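TatD-related deoxyribonuclease (Thermotoga maritima, PDB 1J6O) probably acts as a metal-dependent nuclease that hydrolyses ester bonds in DNA. Local coordinates at residues R160-F166 and L179-G184; E103-F109 and V137-A143. All coordinates share one frame; numbering follows the deposited sequence.

Interaction 1: R160-F166 and L179-G184; sequences RGVIHAF and LGFLLG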
loop_
_atom_site.group_PDB
_atom_site.type_symbol
_atom_site.label_atom_id
_atom_site.label_comp_id
_atom_site.label_asym_id
_atom_site.label_seq_id
_atom_site.Cartn_x
_atom_site.Cartn_y
_atom_site.Cartn_z
ATOM N N ARG A 160 7.328 -5.792 9.174
ATOM C CA ARG A 160 8.003 -5.015 8.139
ATOM C C ARG A 160 7.057 -4.142 7.311
ATOM O O ARG A 160 7.260 -2.916 7.184
ATOM C CB ARG A 160 8.776 -5.958 7.230
ATOM C CG ARG A 160 9.614 -6.963 8.016
ATOM C CD ARG A 160 11.083 -6.761 7.793
ATOM N NE ARG A 160 11.882 -7.755 8.511
ATOM C CZ ARG A 160 12.029 -7.792 9.831
ATOM N NH1 ARG A 160 11.429 -6.891 10.605
ATOM N NH2 ARG A 160 12.800 -8.723 10.373
ATOM N N GLY A 161 6.042 -4.770 6.735
ATOM C CA GLY A 161 5.098 -4.010 5.929
ATOM C C GLY A 161 4.739 -4.615 4.586
ATOM O O GLY A 161 4.702 -5.835 4.393
ATOM N N VAL A 162 4.494 -3.730 3.630
ATOM C CA VAL A 162 4.123 -4.140 2.298
ATOM C C VAL A 162 4.843 -3.374 1.218
ATOM O O VAL A 162 5.058 -2.167 1.357
ATOM C CB VAL A 162 2.623 -3.855 2.081
ATOM C CG1 VAL A 162 2.172 -4.419 0.782
ATOM C CG2 VAL A 162 1.795 -4.406 3.280
ATOM N N ILE A 163 5.200 -4.068 0.141
ATOM C CA ILE A 163 5.864 -3.433 -1.003
ATOM C C ILE A 163 4.602 -3.312 -1.855
ATOM O O ILE A 163 4.117 -4.283 -2.460
ATOM C CB ILE A 163 6.870 -4.350 -1.700
ATOM C CG1 ILE A 163 7.939 -4.791 -0.692
ATOM C CG2 ILE A 163 7.498 -3.608 -2.888
ATOM C CD1 ILE A 163 8.652 -3.615 0.004
ATOM N N HIS A 164 4.051 -2.114 -1.901
ATOM C CA HIS A 164 2.833 -1.904 -2.656
ATOM C C HIS A 164 2.972 -1.935 -4.178
ATOM O O HIS A 164 4.033 -1.632 -4.717
ATOM C CB HIS A 164 2.193 -0.613 -2.125
ATOM C CG HIS A 164 2.161 0.515 -3.095
ATOM N ND1 HIS A 164 1.102 0.731 -3.952
ATOM C CD2 HIS A 164 3.041 1.519 -3.322
ATOM C CE1 HIS A 164 1.334 1.817 -4.666
ATOM N NE2 HIS A 164 2.502 2.312 -4.302
ATOM N N ALA A 165 1.902 -2.333 -4.859
ATOM C CA ALA A 165 1.890 -2.414 -6.334
ATOM C C ALA A 165 3.177 -3.084 -6.808
ATOM O O ALA A 165 3.863 -2.582 -7.721
ATOM C CB ALA A 165 1.778 -1.007 -6.942
ATOM N N PHE A 166 3.491 -4.218 -6.190
ATOM C CA PHE A 166 4.704 -4.966 -6.533
ATOM C C PHE A 166 4.795 -5.123 -8.050
ATOM O O PHE A 166 3.874 -5.642 -8.685
ATOM C CB PHE A 166 4.708 -6.350 -5.879
ATOM C CG PHE A 166 5.934 -7.137 -6.198
ATOM C CD1 PHE A 166 7.139 -6.835 -5.582
ATOM C CD2 PHE A 166 5.899 -8.142 -7.153
ATOM C CE1 PHE A 166 8.304 -7.526 -5.912
ATOM C CE2 PHE A 166 7.068 -8.834 -7.489
ATOM C CZ PHE A 166 8.258 -8.522 -6.867
ATOM N N LEU A 179 12.624 -11.003 3.413
ATOM C CA LEU A 179 12.996 -9.928 4.334
ATOM C C LEU A 179 11.842 -9.705 5.311
ATOM O O LEU A 179 12.004 -9.037 6.343
ATOM C CB LEU A 179 13.283 -8.634 3.551
ATOM C CG LEU A 179 13.970 -7.444 4.225
ATOM C CD1 LEU A 179 15.229 -7.898 4.938
ATOM C CD2 LEU A 179 14.329 -6.400 3.154
ATOM N N GLY A 180 10.676 -10.263 4.984
ATOM C CA GLY A 180 9.528 -10.105 5.865
ATOM C C GLY A 180 8.379 -9.224 5.370
ATOM O O GLY A 180 7.439 -8.943 6.112
ATOM N N PHE A 181 8.455 -8.784 4.126
ATOM C CA PHE A 181 7.400 -7.941 3.568
ATOM C C PHE A 181 6.390 -8.769 2.849
ATOM O O PHE A 181 6.672 -9.906 2.502
ATOM C CB PHE A 181 7.983 -6.985 2.536
ATOM C CG PHE A 181 8.692 -5.842 3.127
ATOM C CD1 PHE A 181 10.045 -5.934 3.447
ATOM C CD2 PHE A 181 8.013 -4.671 3.409
ATOM C CE1 PHE A 181 10.704 -4.854 4.049
ATOM C CE2 PHE A 181 8.655 -3.603 3.999
ATOM C CZ PHE A 181 10.005 -3.689 4.327
ATOM N N LEU A 182 5.194 -8.200 2.669
ATOM C CA LEU A 182 4.125 -8.863 1.946
ATOM C C LEU A 182 4.102 -8.013 0.658
ATOM O O LEU A 182 4.669 -6.909 0.627
ATOM C CB LEU A 182 2.793 -8.795 2.687
ATOM C CG LEU A 182 2.525 -10.169 3.332
ATOM C CD1 LEU A 182 3.571 -10.443 4.389
ATOM C CD2 LEU A 182 1.123 -10.220 3.904
ATOM N N LEU A 183 3.476 -8.526 -0.390
ATOM C CA LEU A 183 3.394 -7.830 -1.673
ATOM C C LEU A 183 1.974 -7.392 -2.025
ATOM O O LEU A 183 1.032 -8.183 -1.948
ATOM C CB LEU A 183 3.917 -8.755 -2.786
ATOM C CG LEU A 183 5.241 -9.441 -2.459
ATOM C CD1 LEU A 183 5.614 -10.338 -3.618
ATOM C CD2 LEU A 183 6.337 -8.403 -2.218
ATOM N N GLY A 184 1.842 -6.128 -2.413
ATOM C CA GLY A 184 0.552 -5.576 -2.784
ATOM C C GLY A 184 0.236 -5.820 -4.245
ATOM O O GLY A 184 1.012 -5.468 -5.152
HETATM O O HOH W 1 7.127 -8.704 9.081
HETATM O O HOH W 2 4.928 -7.555 6.452
#
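Pairing V162 with L182 and I163 with L183, the two short strands run parallel, their axes 4.5 Å apart at closest approach and turned by 44°. Backbone bonds alternate between them: L182 N donates to G161 O, I163 N to L182 O at 2.9 Å, and G184 N to I163 O, this last nearly straight at the hydrogen (175°) although its donor stands above the carbonyl plane. Beyond the strand, F166 N returns to G184 O, in the carbonyl plane. Ahead of the pairing, two waters each bridge the two segments, one accepting a hydrogen bond from R160 N, the other from G161 N, and both donating to G180 O.

The ring of F181 is gripped from both faces. CB of R160 sits over its centre, 3.8 Å from the centroid, while I163 CD1 covers the opposite face nearer the rim, 3.6 Å from F181 CD2; the side chains of I163 and F181 cross at about a right angle. An alanine in place of F181 would probably open a gap between R160 and I163 and leave the I163 methyl without its aromatic platform.

The two strands and helix 170-179, which joins them, form a beta-alpha-beta unit of the TIM barrel, right-handed as is usual in this fold; the helix packs on the I163 and L183 side, whereas V162 and L182 face helix 248-264. Helix 170-179 ends in a Schellman motif at G180, whose positive phi suits glycine.

At the far end F166 and L183 lie side by side. With its CG anti to the backbone N (chi1 -180°), F166 lays one ring face under L183 CD1, 4.1 Å from the centroid, while L183 CD2 touches F166 CD1. The CB of H164, a predicted divalent-metal ligand, points away from 179-184, and its ND1 is hydrogen-bonded to E212 OE2.

Interaction 2: E103-F109 and V137-A143; sequences ETGLDFF and VVHIRDA
E103 and H139 meet across the strands by oblique crossing: E103 OE2 lies 2.7 Å from H139 ND1, with the carboxylate and imidazole planes 41° apart. The carboxylate reaches this place on a chain extended beyond CG, and E103 CG also rests 3.6 Å from H139 CB. The other oxygen, E103 OE1, is hydrogen-bonded to H17 NE2, which helps fix the rotation of the carboxylate. Both E103 and H139 are predicted divalent-metal ligands. At the edge of the imidazole, in its plane, D107 OD2 stands 3.9 Å from H139 NE2.

Beneath these groups, strands 104-107 and 137-141 run almost exactly parallel, as adjacent strands of a TIM barrel linked by helix 115-132. The pairing includes H139 N to T104 O and R141 N to L106 O. G105 has to be glycine: a CB would strike H139 O.

At the end of its strand, D107 holds the turn that follows. Its CG is anti to the backbone N (chi1 178°), and OD1 accepts from F109 N at 2.7 Å, forming an Asx turn; R141 CB lies alongside that oxygen. F109 CB touches R141 CG at 3.6 Å, and its ring stands beside the D142 carboxylate with the planes 76° apart. Nearby in the loops, A143 CB covers one face of the F108 ring, offset toward the rim, and also meets L106 CB at 3.7 Å, the L106 side chain lying on the other face of the sheet from D107.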
loop_
_atom_site.group_PDB
_atom_site.type_symbol
_atom_site.label_atom_id
_atom_site.label_comp_id
_atom_site.label_asym_id
_atom_site.label_seq_id
_atom_site.Cartn_x
_atom_site.Cartn_y
_atom_site.Cartn_z
ATOM N N GLU A 103 3.183 6.691 2.023
ATOM C CA GLU A 103 4.093 6.140 1.028
ATOM C C GLU A 103 5.538 6.633 1.091
ATOM O O GLU A 103 5.800 7.826 1.262
ATOM C CB GLU A 103 3.492 6.430 -0.361
ATOM C CG GLU A 103 3.753 5.351 -1.372
ATOM C CD GLU A 103 2.884 5.476 -2.613
ATOM O OE1 GLU A 103 1.690 5.853 -2.509
ATOM O OE2 GLU A 103 3.410 5.175 -3.703
ATOM N N THR A 104 6.474 5.695 1.025
ATOM C CA THR A 104 7.898 6.045 1.059
ATOM C C THR A 104 8.635 5.018 0.209
ATOM O O THR A 104 8.179 3.888 0.053
ATOM C CB THR A 104 8.463 6.072 2.514
ATOM O OG1 THR A 104 9.841 6.483 2.478
ATOM C CG2 THR A 104 8.358 4.725 3.174
ATOM N N GLY A 105 9.755 5.411 -0.385
ATOM C CA GLY A 105 10.474 4.453 -1.199
ATOM C C GLY A 105 11.347 5.137 -2.219
ATOM O O GLY A 105 11.854 6.237 -1.970
ATOM N N LEU A 106 11.494 4.491 -3.372
ATOM C CA LEU A 106 12.313 5.001 -4.462
ATOM C C LEU A 106 11.624 4.836 -5.803
ATOM O O LEU A 106 10.987 3.808 -6.064
ATOM C CB LEU A 106 13.620 4.197 -4.547
ATOM C CG LEU A 106 14.504 4.047 -3.324
ATOM C CD1 LEU A 106 15.681 3.112 -3.659
ATOM C CD2 LEU A 106 14.990 5.437 -2.902
ATOM N N ASP A 107 11.754 5.847 -6.653
ATOM C CA ASP A 107 11.165 5.803 -7.988
ATOM C C ASP A 107 12.271 6.304 -8.923
ATOM O O ASP A 107 12.497 7.509 -9.037
ATOM C CB ASP A 107 9.926 6.695 -8.127
ATOM C CG ASP A 107 9.356 6.665 -9.550
ATOM O OD1 ASP A 107 10.098 6.306 -10.482
ATOM O OD2 ASP A 107 8.170 6.988 -9.757
ATOM N N PHE A 108 12.984 5.374 -9.551
ATOM C CA PHE A 108 14.063 5.748 -10.467
ATOM C C PHE A 108 13.568 5.742 -11.905
ATOM O O PHE A 108 14.356 5.775 -12.862
ATOM C CB PHE A 108 15.264 4.811 -10.300
ATOM C CG PHE A 108 15.968 4.970 -8.984
ATOM C CD1 PHE A 108 15.616 5.998 -8.115
ATOM C CD2 PHE A 108 16.992 4.109 -8.615
ATOM C CE1 PHE A 108 16.268 6.163 -6.903
ATOM C CE2 PHE A 108 17.662 4.270 -7.388
ATOM C CZ PHE A 108 17.299 5.289 -6.538
ATOM N N PHE A 109 12.252 5.671 -12.059
ATOM C CA PHE A 109 11.686 5.675 -13.389
ATOM C C PHE A 109 11.390 7.130 -13.728
ATOM O O PHE A 109 11.848 7.611 -14.755
ATOM C CB PHE A 109 10.394 4.849 -13.468
ATOM C CG PHE A 109 9.713 4.939 -14.803
ATOM C CD1 PHE A 109 10.264 4.324 -15.925
ATOM C CD2 PHE A 109 8.554 5.690 -14.952
ATOM C CE1 PHE A 109 9.666 4.462 -17.186
ATOM C CE2 PHE A 109 7.952 5.837 -16.199
ATOM C CZ PHE A 109 8.506 5.224 -17.318
ATOM N N VAL A 137 4.755 1.179 4.255
ATOM C CA VAL A 137 3.960 1.065 3.039
ATOM C C VAL A 137 5.026 1.580 2.060
ATOM O O VAL A 137 5.246 2.780 1.953
ATOM C CB VAL A 137 2.728 1.992 3.095
ATOM C CG1 VAL A 137 2.133 2.176 1.728
ATOM C CG2 VAL A 137 1.699 1.371 4.044
ATOM N N VAL A 138 5.668 0.650 1.349
ATOM C CA VAL A 138 6.738 0.966 0.396
ATOM C C VAL A 138 6.404 1.022 -1.067
ATOM O O VAL A 138 5.710 0.162 -1.609
ATOM C CB VAL A 138 7.922 -0.030 0.611
ATOM C CG1 VAL A 138 9.142 0.358 -0.242
ATOM C CG2 VAL A 138 8.294 -0.069 2.089
ATOM N N HIS A 139 6.929 2.056 -1.714
ATOM C CA HIS A 139 6.717 2.280 -3.138
ATOM C C HIS A 139 8.060 2.060 -3.817
ATOM O O HIS A 139 9.039 2.693 -3.442
ATOM C CB HIS A 139 6.271 3.734 -3.341
ATOM C CG HIS A 139 6.220 4.163 -4.778
ATOM N ND1 HIS A 139 5.076 4.080 -5.538
ATOM C CD2 HIS A 139 7.167 4.701 -5.582
ATOM C CE1 HIS A 139 5.314 4.556 -6.749
ATOM N NE2 HIS A 139 6.579 4.938 -6.802
ATOM N N ILE A 140 8.116 1.171 -4.805
ATOM C CA ILE A 140 9.387 0.924 -5.510
ATOM C C ILE A 140 9.111 0.861 -7.009
ATOM O O ILE A 140 8.271 0.069 -7.458
ATOM C CB ILE A 140 10.043 -0.430 -5.128
ATOM C CG1 ILE A 140 10.347 -0.500 -3.630
ATOM C CG2 ILE A 140 11.333 -0.610 -5.963
ATOM C CD1 ILE A 140 10.881 -1.861 -3.156
ATOM N N ARG A 141 9.786 1.708 -7.784
ATOM C CA ARG A 141 9.605 1.729 -9.243
ATOM C C ARG A 141 11.029 1.666 -9.835
ATOM O O ARG A 141 11.829 2.565 -9.613
ATOM C CB ARG A 141 8.890 3.013 -9.679
ATOM C CG ARG A 141 8.391 3.053 -11.145
ATOM C CD ARG A 141 7.375 1.937 -11.451
ATOM N NE ARG A 141 6.667 1.485 -10.245
ATOM C CZ ARG A 141 5.781 0.483 -10.199
ATOM N NH1 ARG A 141 5.461 -0.203 -11.301
ATOM N NH2 ARG A 141 5.220 0.154 -9.033
ATOM N N ASP A 142 11.335 0.581 -10.549
ATOM C CA ASP A 142 12.658 0.395 -11.161
ATOM C C ASP A 142 13.821 0.673 -10.196
ATOM O O ASP A 142 14.836 1.281 -10.567
ATOM C CB ASP A 142 12.792 1.280 -12.404
ATOM C CG ASP A 142 11.821 0.884 -13.515
ATOM O OD1 ASP A 142 11.342 -0.266 -13.496
ATOM O OD2 ASP A 142 11.543 1.707 -14.415
ATOM N N ALA A 143 13.681 0.223 -8.959
ATOM C CA ALA A 143 14.718 0.431 -7.952
ATOM C C ALA A 143 14.688 -0.693 -6.928
ATOM O O ALA A 143 15.040 -0.482 -5.771
ATOM C CB ALA A 143 14.497 1.774 -7.240
#

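Overall arrangement
From the N terminus, interaction 2 comes first: 103-109 leads through helix 115-132 to 137-143, closing a loop of 27 residues. The chain then passes along helix 144-153 to 160-166, and interaction 1 closes a shorter loop of 12 residues through helix 170-179. The two loops are in series, neither nesting nor crossing. They nevertheless meet edge to edge in the sheet, because strands 136-141 and 161-163 are neighbours: V162 O lies 2.9 Å from V138 N, and H164 N 2.8 Å from V138 O, both probable hydrogen bonds. Four consecutive barrel strands are thereby tied together, bringing H164 beside E103 and H139 at the predicted metal site.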